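Local coordinates for alkylhalidase CmlS (Streptomyces venezuelae, PDB 3I3L), which is a flavin-dependent halogenase of chloramphenicol biosynthesis that carries a covalently bound FAD, at residues 35-38 and 39-43; 70-73 and 74-78; 326-329 and 330-334; 357-360 and 361-365. All coordinates share one frame; numbering follows the deposited sequence.

Contact 1: residues 35-38 and 39-43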
loop_
_atom_site.group_PDB
_atom_site.type_symbol
_atom_site.label_atom_id
_atom_site.label_comp_id
_atom_site.label_asym_id
_atom_site.label_seq_id
_atom_site.Cartn_x
_atom_site.Cartn_y
_atom_site.Cartn_z
ATOM N N GLY A 35 -4.822 -8.507 12.164
ATOM C CA GLY A 35 -5.054 -9.696 13.013
ATOM C C GLY A 35 -5.981 -10.763 12.422
ATOM O O GLY A 35 -5.655 -11.948 12.383
ATOM N N SER A 36 -7.152 -10.343 11.956
ATOM C CA SER A 36 -8.118 -11.255 11.368
ATOM C C SER A 36 -7.596 -11.973 10.139
ATOM O O SER A 36 -7.776 -13.175 10.000
ATOM C CB SER A 36 -9.362 -10.454 10.940
ATOM O OG SER A 36 -10.089 -10.217 12.125
ATOM N N VAL A 37 -7.017 -11.213 9.206
ATOM C CA VAL A 37 -6.468 -11.804 7.998
ATOM C C VAL A 37 -5.342 -12.713 8.334
ATOM O O VAL A 37 -5.199 -13.754 7.680
ATOM C CB VAL A 37 -6.008 -10.721 6.950
ATOM C CG1 VAL A 37 -5.336 -11.350 5.754
ATOM C CG2 VAL A 37 -7.199 -9.924 6.519
ATOM N N ALA A 38 -4.486 -12.308 9.282
ATOM C CA ALA A 38 -3.373 -13.212 9.683
ATOM C C ALA A 38 -3.943 -14.568 10.241
ATOM O O ALA A 38 -3.480 -15.634 9.873
ATOM C CB ALA A 38 -2.533 -12.594 10.712
ATOM N N GLY A 39 -4.962 -14.489 11.093
ATOM C CA GLY A 39 -5.537 -15.680 11.717
ATOM C C GLY A 39 -6.258 -16.569 10.706
ATOM O O GLY A 39 -5.999 -17.769 10.658
ATOM N N LEU A 40 -7.103 -15.974 9.875
ATOM C CA LEU A 40 -7.730 -16.695 8.758
ATOM C C LEU A 40 -6.707 -17.370 7.859
ATOM O O LEU A 40 -6.903 -18.518 7.437
ATOM C CB LEU A 40 -8.583 -15.753 7.894
ATOM C CG LEU A 40 -9.805 -15.138 8.567
ATOM C CD1 LEU A 40 -10.338 -13.983 7.735
ATOM C CD2 LEU A 40 -10.907 -16.223 8.822
ATOM N N THR A 41 -5.610 -16.691 7.540
ATOM C CA THR A 41 -4.629 -17.310 6.640
ATOM C C THR A 41 -3.870 -18.449 7.333
ATOM O O THR A 41 -3.671 -19.489 6.740
ATOM C CB THR A 41 -3.653 -16.252 6.046
ATOM O OG1 THR A 41 -4.429 -15.261 5.407
ATOM C CG2 THR A 41 -2.690 -16.861 5.026
ATOM N N LEU A 42 -3.439 -18.228 8.587
ATOM C CA LEU A 42 -2.745 -19.240 9.383
ATOM C C LEU A 42 -3.640 -20.495 9.629
ATOM O O LEU A 42 -3.160 -21.593 9.607
ATOM C CB LEU A 42 -2.343 -18.679 10.748
ATOM C CG LEU A 42 -1.015 -17.958 10.871
ATOM C CD1 LEU A 42 -0.981 -17.074 12.155
ATOM C CD2 LEU A 42 0.197 -18.922 10.758
ATOM N N HIS A 43 -4.938 -20.294 9.841
ATOM C CA HIS A 43 -5.892 -21.402 9.982
ATOM C C HIS A 43 -6.013 -22.221 8.682
ATOM O O HIS A 43 -5.890 -23.440 8.708
ATOM C CB HIS A 43 -7.246 -20.867 10.395
ATOM C CG HIS A 43 -8.347 -21.857 10.232
ATOM N ND1 HIS A 43 -8.719 -22.735 11.248
ATOM C CD2 HIS A 43 -9.185 -22.094 9.191
ATOM C CE1 HIS A 43 -9.716 -23.483 10.819
ATOM N NE2 HIS A 43 -10.019 -23.117 9.576
#
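Thr-41 returns its hydroxyl to the backbone one turn earlier: OG1 donates to Val-37 O over 2.8 Å. The amide Thr-41 N also donates to Val-37 O (3.0 Å), reaching it from the opposite face of the carbonyl plane, which puts one oxygen between two donors. What makes this possible is the first torsion of Thr-41 (chi1 -56°), which sets OG1 beside its own backbone N and leaves CG2 anti to it. The Val-37 and Thr-41 side chains then run side by side in the same direction, with CG1 of Val-37 4.0 Å from OG1 of Thr-41. Packing is similarly close one residue back along the helix, where Leu-40 CG sits 3.2 Å from Ser-36 O, the acceptor of Leu-40 N. Leu-42 lays its CB 3.4 Å from Ala-38 O in the same manner. These residues are buried: helix 327-347 covers Val-37 and Thr-41, helix 127-140 lies over Ser-36, and strand 25-29 takes Ala-38 and Leu-42. The loose side is at His-43, partly exposed, whose CB is 6.5 Å from Ala-38 O and whose ring lies farther off, on Ile-143, while its amide still bonds to Gly-39 O. The helix belongs to the beta-alpha-beta unit 25-29, 33-44, 48-52, and Gly-35 is the last glycine of a GxGxxG sequence, consistent with a Rossmann-type FAD site. Chemically, the double grip on Val-37 O means that a hydroxyl on a buried face spends its proton on its own helix, so Thr-41 can pack there largely as an apolar group.

Contact 2: residues 70-73 and 74-78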
loop_
_atom_site.group_PDB
_atom_site.type_symbol
_atom_site.label_atom_id
_atom_site.label_comp_id
_atom_site.label_asym_id
_atom_site.label_seq_id
_atom_site.Cartn_x
_atom_site.Cartn_y
_atom_site.Cartn_z
ATOM N N THR A 70 -6.977 -5.862 -1.624
ATOM C CA THR A 70 -7.498 -6.418 -0.381
ATOM C C THR A 70 -8.767 -7.249 -0.610
ATOM O O THR A 70 -8.949 -8.271 0.074
ATOM C CB THR A 70 -7.831 -5.291 0.630
ATOM O OG1 THR A 70 -6.615 -4.656 1.049
ATOM C CG2 THR A 70 -8.610 -5.814 1.848
ATOM N N MET A 71 -9.627 -6.827 -1.558
ATOM C CA MET A 71 -10.818 -7.624 -1.914
ATOM C C MET A 71 -10.369 -8.950 -2.512
ATOM O O MET A 71 -10.958 -9.969 -2.239
ATOM C CB MET A 71 -11.739 -6.906 -2.917
ATOM C CG MET A 71 -11.922 -5.394 -2.655
ATOM S SD MET A 71 -13.057 -5.090 -1.307
ATOM C CE MET A 71 -12.009 -5.066 0.058
ATOM N N SER A 72 -9.331 -8.914 -3.331
ATOM C CA SER A 72 -8.783 -10.121 -3.904
ATOM C C SER A 72 -8.390 -11.098 -2.781
ATOM O O SER A 72 -8.634 -12.295 -2.880
ATOM C CB SER A 72 -7.587 -9.779 -4.769
ATOM O OG SER A 72 -6.949 -10.947 -5.163
ATOM N N ILE A 73 -7.785 -10.581 -1.714
ATOM C CA ILE A 73 -7.297 -11.428 -0.652
ATOM C C ILE A 73 -8.467 -12.022 0.097
ATOM O O ILE A 73 -8.513 -13.226 0.351
ATOM C CB ILE A 73 -6.382 -10.669 0.343
ATOM C CG1 ILE A 73 -4.984 -10.431 -0.270
ATOM C CG2 ILE A 73 -6.225 -11.496 1.681
ATOM C CD1 ILE A 73 -4.105 -9.491 0.548
ATOM N N LEU A 74 -9.420 -11.177 0.452
ATOM C CA LEU A 74 -10.600 -11.622 1.142
ATOM C C LEU A 74 -11.395 -12.654 0.285
ATOM O O LEU A 74 -11.976 -13.578 0.800
ATOM C CB LEU A 74 -11.480 -10.411 1.471
ATOM C CG LEU A 74 -10.898 -9.438 2.518
ATOM C CD1 LEU A 74 -11.849 -8.279 2.769
ATOM C CD2 LEU A 74 -10.615 -10.171 3.787
ATOM N N ASN A 75 -11.400 -12.483 -1.018
ATOM C CA ASN A 75 -12.123 -13.405 -1.896
ATOM C C ASN A 75 -11.442 -14.778 -1.823
ATOM O O ASN A 75 -12.126 -15.759 -1.602
ATOM C CB ASN A 75 -12.133 -12.873 -3.317
ATOM C CG ASN A 75 -12.651 -13.918 -4.327
ATOM O OD1 ASN A 75 -13.850 -14.011 -4.551
ATOM N ND2 ASN A 75 -11.753 -14.665 -4.948
ATOM N N ARG A 76 -10.094 -14.819 -1.943
ATOM C CA ARG A 76 -9.325 -16.051 -1.862
ATOM C C ARG A 76 -9.354 -16.727 -0.485
ATOM O O ARG A 76 -9.006 -17.896 -0.358
ATOM C CB ARG A 76 -7.875 -15.806 -2.327
ATOM C CG ARG A 76 -7.823 -15.647 -3.854
ATOM C CD ARG A 76 -6.417 -15.345 -4.415
ATOM N NE ARG A 76 -6.066 -13.937 -4.214
ATOM C CZ ARG A 76 -4.958 -13.502 -3.593
ATOM N NH1 ARG A 76 -4.722 -12.186 -3.475
ATOM N NH2 ARG A 76 -4.076 -14.381 -3.124
ATOM N N LEU A 77 -9.777 -15.992 0.531
ATOM C CA LEU A 77 -9.929 -16.533 1.869
ATOM C C LEU A 77 -11.394 -16.909 2.124
ATOM O O LEU A 77 -11.731 -17.314 3.240
ATOM C CB LEU A 77 -9.514 -15.523 2.943
ATOM C CG LEU A 77 -8.005 -15.285 3.160
ATOM C CD1 LEU A 77 -7.785 -14.065 4.096
ATOM C CD2 LEU A 77 -7.332 -16.549 3.698
ATOM N N GLY A 78 -12.261 -16.720 1.118
ATOM C CA GLY A 78 -13.631 -17.269 1.179
ATOM C C GLY A 78 -14.704 -16.342 1.682
ATOM O O GLY A 78 -15.818 -16.759 1.997
#
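Thr-70 meets Leu-74 twice: its carbonyl accepts Leu-74 N at 3.0 Å, and its CG2 runs alongside Leu-74 CD1 at 4.2 Å. Met-71 follows, its CE methyl resting 4.2 Å from the same CD1, while Met-71 O takes the amide of Asn-75. At Ser-72 the contact turns polar. With OG anti to the backbone N (chi1 172°), the hydroxyl meets the edge of the Arg-76 guanidinium nearly in its plane, accepting from NH1 at 3.1 Å and NE at 3.3 Å. The bend of Arg-76 at chi3 (-78°) folds the group back for this side-on grip; NH2 goes instead to Pro-493 O, and Trp-117 adds a cation-pi contact. Ile-73 sets its CA over one face of the guanidinium, while its two branches part: CG1 approaches Arg-76 NH1 at 3.7 Å, and CG2 lies beside Leu-77 CD1 at 3.9 Å. Leu-77 in turn packs on Val-37 and Thr-41 of helix 33-44. The bond from Leu-77 N to Ile-73 O is weak, and Gly-78, with phi of 95° and its N 2.9 Å from the acceptor Asn-75 O, closes helix 68-76 in a Schellman motif.

Contact 3: residues 326-329 and 330-334. With FAD (flavin-adenine dinucleotide), chain B.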
loop_
_atom_site.group_PDB
_atom_site.type_symbol
_atom_site.label_atom_id
_atom_site.label_comp_id
_atom_site.label_asym_id
_atom_site.label_seq_id
_atom_site.Cartn_x
_atom_site.Cartn_y
_atom_site.Cartn_z
ATOM N N GLN A 326 -3.556 3.166 1.436
ATOM C CA GLN A 326 -2.814 1.954 1.389
ATOM C C GLN A 326 -2.862 1.154 2.714
ATOM O O GLN A 326 -2.301 0.039 2.818
ATOM C CB GLN A 326 -1.341 2.267 1.091
ATOM C CG GLN A 326 -1.106 2.970 -0.245
ATOM C CD GLN A 326 -0.850 1.999 -1.406
ATOM O OE1 GLN A 326 -1.667 1.914 -2.337
ATOM N NE2 GLN A 326 0.277 1.279 -1.361
ATOM N N GLY A 327 -3.432 1.748 3.746
ATOM C CA GLY A 327 -3.156 1.244 5.112
ATOM C C GLY A 327 -3.715 -0.178 5.312
ATOM O O GLY A 327 -3.002 -1.036 5.771
ATOM N N VAL A 328 -5.011 -0.363 5.057
ATOM C CA VAL A 328 -5.658 -1.662 5.212
ATOM C C VAL A 328 -5.090 -2.678 4.238
ATOM O O VAL A 328 -4.929 -3.850 4.555
ATOM C CB VAL A 328 -7.197 -1.568 5.085
ATOM C CG1 VAL A 328 -7.848 -3.022 5.139
ATOM C CG2 VAL A 328 -7.742 -0.691 6.194
ATOM N N HIS A 329 -4.758 -2.222 3.050
ATOM C CA HIS A 329 -4.090 -3.091 2.102
ATOM C C HIS A 329 -2.749 -3.631 2.619
ATOM O O HIS A 329 -2.443 -4.833 2.523
ATOM C CB HIS A 329 -3.857 -2.404 0.741
ATOM C CG HIS A 329 -3.095 -3.276 -0.198
ATOM N ND1 HIS A 329 -3.625 -4.451 -0.703
ATOM C CD2 HIS A 329 -1.827 -3.186 -0.684
ATOM C CE1 HIS A 329 -2.715 -5.041 -1.457
ATOM N NE2 HIS A 329 -1.626 -4.287 -1.475
ATOM N N LEU A 330 -1.917 -2.761 3.142
ATOM C CA LEU A 330 -0.608 -3.239 3.685
ATOM C C LEU A 330 -0.815 -4.071 4.940
ATOM O O LEU A 330 -0.088 -5.033 5.158
ATOM C CB LEU A 330 0.295 -2.076 3.966
ATOM C CG LEU A 330 0.847 -1.375 2.719
ATOM C CD1 LEU A 330 1.674 -0.179 3.135
ATOM C CD2 LEU A 330 1.728 -2.356 1.925
ATOM N N ALA A 331 -1.832 -3.763 5.748
ATOM C CA ALA A 331 -2.134 -4.649 6.890
ATOM C C ALA A 331 -2.494 -6.078 6.372
ATOM O O ALA A 331 -2.059 -7.065 6.931
ATOM C CB ALA A 331 -3.315 -4.104 7.723
ATOM N N SER A 332 -3.282 -6.152 5.300
ATOM C CA SER A 332 -3.786 -7.444 4.765
ATOM C C SER A 332 -2.681 -8.201 4.121
ATOM O O SER A 332 -2.523 -9.411 4.343
ATOM C CB SER A 332 -4.881 -7.178 3.732
ATOM O OG SER A 332 -5.999 -6.606 4.417
ATOM N N GLN A 333 -1.906 -7.520 3.313
ATOM C CA GLN A 333 -0.823 -8.154 2.576
ATOM C C GLN A 333 0.245 -8.656 3.486
ATOM O O GLN A 333 0.758 -9.758 3.283
ATOM C CB GLN A 333 -0.267 -7.171 1.557
ATOM C CG GLN A 333 1.153 -7.404 1.037
ATOM C CD GLN A 333 1.679 -6.192 0.185
ATOM O OE1 GLN A 333 0.905 -5.648 -0.655
ATOM N NE2 GLN A 333 3.001 -5.777 0.385
ATOM N N SER A 334 0.614 -7.873 4.498
ATOM C CA SER A 334 1.690 -8.294 5.387
ATOM C C SER A 334 1.163 -9.432 6.249
ATOM O O SER A 334 1.915 -10.307 6.634
ATOM C CB SER A 334 2.233 -7.125 6.257
ATOM O OG SER A 334 1.295 -6.632 7.238
HETATM P PA FAD B . -5.812 -1.428 13.592
HETATM O O1A FAD B . -5.445 -0.266 14.486
HETATM O O2A FAD B . -6.906 -1.193 12.611
HETATM O O5B FAD B . -6.201 -2.691 14.551
HETATM C C5B FAD B . -5.402 -3.013 15.671
HETATM C C4B FAD B . -6.241 -3.622 16.817
HETATM O O4B FAD B . -5.324 -4.010 17.867
HETATM C C3B FAD B . -7.209 -2.637 17.429
HETATM O O3B FAD B . -8.512 -3.118 17.304
HETATM C C2B FAD B . -6.805 -2.555 18.909
HETATM O O2B FAD B . -7.922 -2.601 19.741
HETATM C C1B FAD B . -5.936 -3.785 19.115
HETATM N N9A FAD B . -4.884 -3.715 20.112
HETATM C C8A FAD B . -3.981 -2.711 20.299
HETATM N N7A FAD B . -3.152 -3.057 21.307
HETATM C C5A FAD B . -3.561 -4.236 21.829
HETATM C C6A FAD B . -3.080 -5.011 22.869
HETATM N N6A FAD B . -2.022 -4.637 23.565
HETATM N N1A FAD B . -3.700 -6.206 23.118
HETATM C C2A FAD B . -4.792 -6.621 22.397
HETATM N N3A FAD B . -5.243 -5.852 21.369
HETATM C C4A FAD B . -4.640 -4.676 21.083
HETATM N N1 FAD B . -6.352 3.007 5.567
HETATM C C2 FAD B . -7.005 2.664 4.395
HETATM O O2 FAD B . -6.797 1.549 3.935
HETATM N N3 FAD B . -7.836 3.546 3.756
HETATM C C4 FAD B . -8.049 4.799 4.265
HETATM O O4 FAD B . -8.845 5.589 3.662
HETATM C C4X FAD B . -7.370 5.169 5.428
HETATM N N5 FAD B . -7.574 6.407 5.973
HETATM C C5X FAD B . -6.983 6.722 7.175
HETATM C C6 FAD B . -7.175 7.993 7.736
HETATM C C7 FAD B . -6.519 8.330 8.896
HETATM C C7M FAD B . -6.720 9.682 9.536
HETATM C C8 FAD B . -5.723 7.370 9.512
HETATM C C8M FAD B . -5.080 7.652 10.811
HETATM C C9 FAD B . -5.485 6.114 8.945
HETATM C C9A FAD B . -6.145 5.814 7.763
HETATM N N10 FAD B . -5.955 4.562 7.253
HETATM C C10 FAD B . -6.516 4.248 6.073
HETATM C "C1'" FAD B . -4.919 3.726 7.925
HETATM C "C2'" FAD B . -5.522 2.414 8.368
HETATM O "O2'" FAD B . -6.661 2.692 9.078
HETATM C "C3'" FAD B . -4.604 1.510 9.146
HETATM O "O3'" FAD B . -3.479 1.195 8.355
HETATM C "C4'" FAD B . -5.323 0.167 9.506
HETATM O "O4'" FAD B . -6.351 0.360 10.438
HETATM C "C5'" FAD B . -4.325 -0.789 10.146
HETATM O "O5'" FAD B . -4.929 -2.023 10.408
HETATM P P FAD B . -4.300 -2.849 11.597
HETATM O O1P FAD B . -2.793 -2.854 11.464
HETATM O O2P FAD B . -5.026 -4.183 11.728
HETATM O O3P FAD B . -4.484 -1.930 12.916
#
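Val-328 O is held by two donors of Ser-332, the amide N at 2.9 Å and the hydroxyl OG at 3.0 Å, which reach it from opposite faces of the carbonyl plane. OG can do so because it stands beside its own backbone N (chi1 -66°), turned back toward the preceding turn. Leu-330 O also accepts two bonds, from N and OG of Ser-334, and that OG also receives Gly-314 N. On the cofactor side, Val-328 N donates to FAD O2 at 2.8 Å and 166°, a short and nearly straight bond, while its CG2 lies 3.3 Å from the same oxygen. Gly-327 has its CA only 3.3 Å from FAD O3', so the ribityl chain passes directly against the backbone. The N-terminal part of the helix thus points a backbone amide at the flavin C2 carbonyl, which would probably favour negative charge on the pyrimidine part of the ring. Away from FAD, the planes of the His-329 ring and the Gln-333 amide stand 82° apart, with NE2 of His-329 and OE1 of Gln-333 at 3.0 Å. Around this part of helix 327-347, Ala-331 faces Ala-34 of helix 33-44, Ser-332 packs on Thr-70 and Ile-73 of helix 68-76, and Gln-326 and Ser-334 meet Tyr-370 and Tyr-359 of helix 352-382.

Contact 4: residues 357-360 and 361-365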
loop_
_atom_site.group_PDB
_atom_site.type_symbol
_atom_site.label_atom_id
_atom_site.label_comp_id
_atom_site.label_asym_id
_atom_site.label_seq_id
_atom_site.Cartn_x
_atom_site.Cartn_y
_atom_site.Cartn_z
ATOM N N ALA A 357 14.486 -12.691 6.377
ATOM C CA ALA A 357 15.105 -11.733 5.496
ATOM C C ALA A 357 14.166 -11.405 4.345
ATOM O O ALA A 357 14.106 -10.276 3.936
ATOM C CB ALA A 357 16.506 -12.231 4.990
ATOM N N TRP A 358 13.414 -12.387 3.850
ATOM C CA TRP A 358 12.437 -12.112 2.836
ATOM C C TRP A 358 11.269 -11.225 3.381
ATOM O O TRP A 358 10.821 -10.294 2.714
ATOM C CB TRP A 358 11.928 -13.400 2.160
ATOM C CG TRP A 358 10.687 -13.150 1.334
ATOM C CD1 TRP A 358 10.639 -12.757 0.026
ATOM C CD2 TRP A 358 9.309 -13.269 1.765
ATOM N NE1 TRP A 358 9.344 -12.652 -0.391
ATOM C CE2 TRP A 358 8.502 -12.911 0.663
ATOM C CE3 TRP A 358 8.695 -13.640 2.957
ATOM C CZ2 TRP A 358 7.109 -12.908 0.727
ATOM C CZ3 TRP A 358 7.313 -13.623 3.026
ATOM C CH2 TRP A 358 6.539 -13.289 1.922
ATOM N N TYR A 359 10.753 -11.539 4.563
ATOM C CA TYR A 359 9.652 -10.735 5.116
ATOM C C TYR A 359 10.122 -9.263 5.334
ATOM O O TYR A 359 9.400 -8.351 5.014
ATOM C CB TYR A 359 9.140 -11.354 6.437
ATOM C CG TYR A 359 7.900 -10.655 6.996
ATOM C CD1 TYR A 359 6.616 -10.933 6.492
ATOM C CD2 TYR A 359 8.030 -9.674 7.966
ATOM C CE1 TYR A 359 5.477 -10.233 6.985
ATOM C CE2 TYR A 359 6.939 -9.010 8.486
ATOM C CZ TYR A 359 5.662 -9.295 7.999
ATOM O OH TYR A 359 4.576 -8.598 8.518
ATOM N N ASN A 360 11.355 -9.077 5.850
ATOM C CA ASN A 360 11.876 -7.734 6.123
ATOM C C ASN A 360 12.116 -6.928 4.841
ATOM O O ASN A 360 11.679 -5.779 4.727
ATOM C CB ASN A 360 13.203 -7.788 6.920
ATOM C CG ASN A 360 12.988 -8.050 8.378
ATOM O OD1 ASN A 360 12.937 -7.103 9.166
ATOM N ND2 ASN A 360 12.855 -9.351 8.764
ATOM N N ARG A 361 12.778 -7.553 3.871
ATOM C CA ARG A 361 13.044 -6.898 2.588
ATOM C C ARG A 361 11.755 -6.487 1.894
ATOM O O ARG A 361 11.621 -5.358 1.418
ATOM C CB ARG A 361 13.819 -7.828 1.685
ATOM C CG ARG A 361 13.942 -7.325 0.280
ATOM C CD ARG A 361 14.742 -8.353 -0.562
ATOM N NE ARG A 361 15.263 -7.721 -1.769
ATOM C CZ ARG A 361 14.859 -8.002 -3.001
ATOM N NH1 ARG A 361 13.898 -8.901 -3.173
ATOM N NH2 ARG A 361 15.421 -7.378 -4.054
ATOM N N THR A 362 10.798 -7.385 1.863
ATOM C CA THR A 362 9.586 -7.157 1.124
ATOM C C THR A 362 8.801 -6.023 1.736
ATOM O O THR A 362 8.276 -5.172 1.006
ATOM C CB THR A 362 8.716 -8.485 1.015
ATOM O OG1 THR A 362 9.341 -9.351 0.054
ATOM C CG2 THR A 362 7.381 -8.211 0.462
ATOM N N TYR A 363 8.674 -6.001 3.059
ATOM C CA TYR A 363 7.891 -4.915 3.720
ATOM C C TYR A 363 8.612 -3.583 3.579
ATOM O O TYR A 363 7.978 -2.546 3.380
ATOM C CB TYR A 363 7.661 -5.209 5.218
ATOM C CG TYR A 363 6.290 -4.826 5.750
ATOM C CD1 TYR A 363 5.746 -5.477 6.866
ATOM C CD2 TYR A 363 5.577 -3.791 5.183
ATOM C CE1 TYR A 363 4.491 -5.088 7.401
ATOM C CE2 TYR A 363 4.372 -3.379 5.698
ATOM C CZ TYR A 363 3.834 -4.020 6.804
ATOM O OH TYR A 363 2.585 -3.620 7.239
ATOM N N ARG A 364 9.937 -3.610 3.721
ATOM C CA ARG A 364 10.736 -2.409 3.690
ATOM C C ARG A 364 10.626 -1.759 2.339
ATOM O O ARG A 364 10.430 -0.539 2.248
ATOM C CB ARG A 364 12.219 -2.696 4.028
ATOM C CG ARG A 364 13.063 -1.404 4.185
ATOM C CD ARG A 364 14.480 -1.652 4.732
ATOM N NE ARG A 364 14.451 -2.331 6.055
ATOM C CZ ARG A 364 14.766 -3.625 6.248
ATOM N NH1 ARG A 364 15.131 -4.376 5.184
ATOM N NH2 ARG A 364 14.747 -4.172 7.491
ATOM N N GLU A 365 10.733 -2.578 1.296
ATOM C CA GLU A 365 10.699 -2.092 -0.058
ATOM C C GLU A 365 9.329 -1.499 -0.386
ATOM O O GLU A 365 9.275 -0.488 -1.072
ATOM C CB GLU A 365 11.010 -3.209 -1.052
ATOM C CG GLU A 365 12.485 -3.658 -0.940
ATOM C CD GLU A 365 12.932 -4.615 -2.048
ATOM O OE1 GLU A 365 12.044 -5.185 -2.751
ATOM O OE2 GLU A 365 14.173 -4.762 -2.189
#
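Helix 352-382, a long helix that packs beside helix 327-347 of the FAD-binding fold, stacks aromatic side chains one turn apart: Tyr-363 turns its edge toward the face of Tyr-359 in an offset edge-to-face pair. The centroids are 5.9 Å apart and the planes meet at 85°, with Tyr-363 CD1 4.0 Å from Tyr-359 CZ. Both side chains point the same way, and Phe-305 stacks on Tyr-363. On another face, Thr-362 OG1 lies 3.3 Å above the indole plane of Trp-358, displaced toward its rim. OG1 is close to NE1, but the angle is too poor for a bond; the hydroxyl instead makes a weak one to Trp-358 O (3.2 Å), the acceptor that also serves Thr-362 N. Asn-360 and Arg-364 bring their flat groups to within 19° of parallel, although OD1 of Asn-360 and NH2 of Arg-364 remain 3.8 Å apart. A bend at chi3 (-58°) brings the guanidinium back over Asn-360 O, 3.7 Å below one face. The Asn-360 amide is engaged elsewhere, ND2 with His-356 O and Ser-306 O and OD1 with Phe-305 N. On the outer side Arg-361 NE pairs with Glu-365 OE2 at 3.2 Å, the oxygen standing well out of the guanidinium plane, and NH2 reaches Asp-511. The chemistry divides: the two tyrosines pack edge to face, with Tyr-359 OH held by Leu-312 O and Tyr-363 OH making weak bonds to Gly-314 N and Ser-334 OG, whereas Arg-361 has its charge met by two carboxylates, Glu-365 and Asp-511, the first without a directed N-H.

From the N terminus the contacts come strictly in series; each is local, within or at the end of one helix, so none encloses a long loop and none nests in or crosses another. Contact 1 lies in the Rossmann-type helix 33-44, and contact 2 packs against it while also touching contact 3, where Thr-70 CG2 lies 3.7 Å from Ser-332 OG. Contacts 1 and 3 meet directly too, Val-37 CG1 being 3.7 Å from Ser-332 O. Contact 4 follows in helix 352-382, joined to helix 327-347 of contact 3 through a weak Ser-334 OG to Tyr-363 OH bond, but does not touch contact 1, whose nearest atoms are about 8 Å away.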